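PDB 5YU3: lysine cyclodeaminase from Streptomyces pristinaespiralis, which catalyses the cyclising deamination of L-lysine, probably to L-pipecolate, using a bound NAD cofactor, and also recognises L-ornithine and L-2,4-diaminobutyric acid. Local coordinates for residues G246-R250 / A251-A255; T222-R225 / E226-I230. All coordinates share one frame; numbering follows the deposited sequence.

Interaction 1: G246-R250 / A251-A255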
# COMPACT_ATOMS: atom_id res chain seq x y z
N GLY A 246 22.06 14.32 -24.20
CA GLY A 246 23.40 14.18 -24.76
C GLY A 246 24.40 13.64 -23.76
O GLY A 246 25.21 12.77 -24.07
N LEU A 247 24.33 14.14 -22.52
CA LEU A 247 25.16 13.61 -21.44
C LEU A 247 24.84 12.14 -21.16
O LEU A 247 25.74 11.30 -21.06
CB LEU A 247 24.94 14.46 -20.19
CG LEU A 247 25.93 14.45 -19.04
CD1 LEU A 247 25.79 15.74 -18.23
CD2 LEU A 247 25.68 13.24 -18.14
N LEU A 248 23.56 11.81 -21.03
CA LEU A 248 23.15 10.44 -20.75
C LEU A 248 23.66 9.47 -21.81
O LEU A 248 24.12 8.37 -21.50
CB LEU A 248 21.62 10.38 -20.69
CG LEU A 248 20.83 9.69 -19.58
CD1 LEU A 248 21.42 9.89 -18.20
CD2 LEU A 248 19.41 10.26 -19.65
N GLU A 249 23.59 9.87 -23.08
CA GLU A 249 24.02 9.00 -24.17
C GLU A 249 25.52 8.76 -24.16
O GLU A 249 25.97 7.74 -24.68
CB GLU A 249 23.58 9.60 -25.51
CG GLU A 249 22.07 9.55 -25.71
CD GLU A 249 21.62 10.22 -27.01
OE1 GLU A 249 22.29 11.17 -27.47
OE2 GLU A 249 20.58 9.79 -27.56
N ARG A 250 26.30 9.65 -23.56
CA ARG A 250 27.74 9.44 -23.43
C ARG A 250 28.13 8.71 -22.15
O ARG A 250 29.31 8.40 -21.98
CB ARG A 250 28.48 10.78 -23.49
CG ARG A 250 28.46 11.45 -24.84
CD ARG A 250 29.39 12.66 -24.85
NE ARG A 250 28.88 13.77 -24.05
CZ ARG A 250 27.98 14.65 -24.48
NH1 ARG A 250 27.47 14.54 -25.70
NH2 ARG A 250 27.57 15.64 -23.69
N ALA A 251 27.18 8.46 -21.25
CA ALA A 251 27.50 7.94 -19.93
C ALA A 251 27.37 6.43 -19.86
O ALA A 251 26.61 5.81 -20.62
CB ALA A 251 26.58 8.56 -18.87
N PHE A 252 28.11 5.84 -18.92
CA PHE A 252 27.83 4.51 -18.41
C PHE A 252 26.71 4.63 -17.37
O PHE A 252 26.91 5.29 -16.35
CB PHE A 252 29.09 3.91 -17.78
CG PHE A 252 28.88 2.59 -17.07
CD1 PHE A 252 28.81 1.40 -17.80
CD2 PHE A 252 28.78 2.53 -15.69
CE1 PHE A 252 28.63 0.19 -17.16
CE2 PHE A 252 28.60 1.30 -15.03
CZ PHE A 252 28.53 0.14 -15.77
N VAL A 253 25.55 4.03 -17.64
CA VAL A 253 24.35 4.25 -16.84
C VAL A 253 23.98 2.96 -16.11
O VAL A 253 23.64 1.95 -16.74
CB VAL A 253 23.18 4.73 -17.70
CG1 VAL A 253 21.95 4.94 -16.84
CG2 VAL A 253 23.55 6.01 -18.43
N THR A 254 24.02 2.99 -14.77
CA THR A 254 23.54 1.88 -13.95
C THR A 254 22.30 2.34 -13.20
O THR A 254 22.29 3.41 -12.59
CB THR A 254 24.62 1.39 -12.97
OG1 THR A 254 24.11 0.29 -12.21
CG2 THR A 254 25.07 2.50 -12.01
N ALA A 255 21.23 1.54 -13.28
CA ALA A 255 19.99 1.85 -12.57
C ALA A 255 19.89 1.01 -11.31
O ALA A 255 20.40 -0.11 -11.25
CB ALA A 255 18.77 1.58 -13.46
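The guanidinium of Arg250, whose CB lies 3.5 Å from Ala251 N, is the flat group here, and one of its faces is covered by a backbone oxygen: Gly246 O sits 3.3 Å above the guanidinium plane, over its centre. The bend at chi3 (-71°) folds the arginine back over Gly246, and its NH2 makes a salt bridge to Asp221. A long, flexible side chain suits this exposed corner. Next to it the chain is tied by a backbone bond to the carbonyl three residues back, from Ala251 N to Leu248 O, 3.1 Å long with 158° at the hydrogen.

Ala251 is buried, and its methyl CB lies 3.6 Å from Leu248 O and equally far from Leu247 O, so a small side chain fits close against these two carbonyls while also touching Leu296. Two residues on, Val253 turns a methyl back toward the same place: CG2, beside its own backbone N, comes within 3.9 Å of Leu248 O. Its apolar contact is with Leu248 CD1, 4.4 Å from Val253 CG2. Both residues are buried, which suits their aliphatic side chains, and Leu248 also touches Leu243.

The whole corner ends a beta-alpha-beta crossover in the Rossmann-type domain, with residues 246-250 leading from strand 229-232 into strand 252-255. That strand is outermost in the chain's parallel sheet and pairs with strand 297-300, while Phe252 and Thr254 pack on Leu133 of helix 115-133 and Thr254 also meets helix 279-284.

Interaction 2: T222-R225 / E226-I230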
# COMPACT_ATOMS: atom_id res chain seq x y z
N THR A 222 26.91 20.58 -21.23
CA THR A 222 28.13 21.33 -21.50
C THR A 222 29.32 20.51 -21.00
O THR A 222 29.19 19.32 -20.68
CB THR A 222 28.04 22.73 -20.88
OG1 THR A 222 29.34 23.33 -20.88
CG2 THR A 222 27.51 22.65 -19.45
N GLY A 223 30.48 21.15 -20.95
CA GLY A 223 31.70 20.48 -20.54
C GLY A 223 31.62 19.94 -19.13
O GLY A 223 31.19 20.63 -18.21
N VAL A 224 32.02 18.68 -18.96
CA VAL A 224 32.15 18.06 -17.64
C VAL A 224 33.51 17.40 -17.56
O VAL A 224 34.18 17.16 -18.57
CB VAL A 224 31.03 17.03 -17.37
CG1 VAL A 224 29.65 17.70 -17.40
CG2 VAL A 224 31.10 15.91 -18.40
N ARG A 225 33.94 17.11 -16.34
CA ARG A 225 35.20 16.41 -16.18
C ARG A 225 35.09 14.98 -16.70
O ARG A 225 34.02 14.36 -16.65
CB ARG A 225 35.61 16.40 -14.71
CG ARG A 225 35.53 17.78 -14.11
CD ARG A 225 36.89 18.38 -14.02
NE ARG A 225 37.52 18.00 -12.76
CZ ARG A 225 37.71 18.83 -11.75
NH1 ARG A 225 37.33 20.10 -11.85
NH2 ARG A 225 38.28 18.40 -10.64
N GLU A 226 36.21 14.47 -17.21
CA GLU A 226 36.22 13.17 -17.87
C GLU A 226 35.73 12.06 -16.95
O GLU A 226 35.08 11.12 -17.41
CB GLU A 226 37.62 12.85 -18.38
CG GLU A 226 37.68 11.61 -19.28
CD GLU A 226 39.09 11.29 -19.72
OE1 GLU A 226 40.02 12.03 -19.32
OE2 GLU A 226 39.26 10.29 -20.45
N HIS A 227 36.02 12.16 -15.66
CA HIS A 227 35.73 11.11 -14.68
C HIS A 227 34.42 11.33 -13.93
O HIS A 227 34.13 10.57 -13.01
CB HIS A 227 36.87 11.02 -13.67
CG HIS A 227 37.14 12.31 -12.96
ND1 HIS A 227 37.92 13.31 -13.50
CD2 HIS A 227 36.69 12.78 -11.77
CE1 HIS A 227 37.97 14.33 -12.67
NE2 HIS A 227 37.24 14.04 -11.61
N LEU A 228 33.64 12.35 -14.30
CA LEU A 228 32.46 12.74 -13.53
C LEU A 228 31.53 11.55 -13.28
O LEU A 228 31.25 10.76 -14.19
CB LEU A 228 31.70 13.85 -14.25
CG LEU A 228 30.31 14.21 -13.69
CD1 LEU A 228 30.44 14.76 -12.25
CD2 LEU A 228 29.59 15.21 -14.57
N HIS A 229 31.08 11.43 -12.03
CA HIS A 229 29.98 10.54 -11.68
C HIS A 229 28.78 11.35 -11.21
O HIS A 229 28.93 12.24 -10.37
CB HIS A 229 30.37 9.55 -10.58
CG HIS A 229 29.21 8.73 -10.13
ND1 HIS A 229 28.58 7.83 -10.95
CD2 HIS A 229 28.52 8.73 -8.96
CE1 HIS A 229 27.56 7.28 -10.30
NE2 HIS A 229 27.51 7.80 -9.09
N ILE A 230 27.60 11.02 -11.73
CA ILE A 230 26.36 11.70 -11.35
C ILE A 230 25.44 10.71 -10.67
O ILE A 230 25.17 9.64 -11.23
CB ILE A 230 25.65 12.32 -12.56
CG1 ILE A 230 26.59 13.24 -13.35
CG2 ILE A 230 24.38 13.08 -12.09
CD1 ILE A 230 25.94 13.80 -14.63
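Arg225 and His227 run side by side and point the same way, with the guanidinium and imidazole planes turned 63° apart, so the two groups do not stack flat. His227 CE1 instead meets the edge of the guanidinium, near its plane, 3.7 Å from Arg225 NE. Lower down, Arg225 CB makes an off-centre CH-pi contact, 4.2 Å from the centroid of the His227 ring and 29° off its normal. His227 takes up a sterically costly first torsion, chi1 57°, with CG between the backbone N and the carbonyl carbon; this sets the ring alongside the arginine chain, over Arg225 CB.

Val224 and Leu228 meet differently, crossing at about a right angle. Leu228 CD2 comes in at the branch point of the valine, 3.6 Å from Val224 CB. The buried leucine also packs on Ile205 and Leu296, while Val224 stays partly exposed beside it.

The backbone carrying these side chains makes a type I beta turn from Arg225 to Leu228, closed by Leu228 N donating to Arg225 O at 3.1 Å. The turn brings the chain into strand 229-232.

Both polar ends reach the same oxygen: OD1 of Asp203 takes a salt bridge from Arg225 NH2 and a hydrogen bond from His227 NE2. The carboxylate probably offsets the closeness of the two basic groups, and it would favour a proton on NE2, leaving the charge of the histidine open.

Interactions 1 and 2 have their centres 11 Å apart and follow in series along the chain: the turn at 225-228 delivers strand 229-232, and the corner at 246-255 delivers the outermost strand, 252-255. They touch directly where Leu247 CD2 packs on Ile230 CD1 at 3.6 Å, and Leu296 is shared, meeting Leu247, Ala251 and Leu228. Strand 297-300 lies between the two strands. Neither pair of segments includes a residue of the proline pocket or the sodium site, but strand 229-232 ends at Ala232, which binds the sodium ion together with Gly234, Asp300 and Ser301. The Leu248 side chain is about 9 Å from that ion, and that of Val253 about 13 Å from NAD.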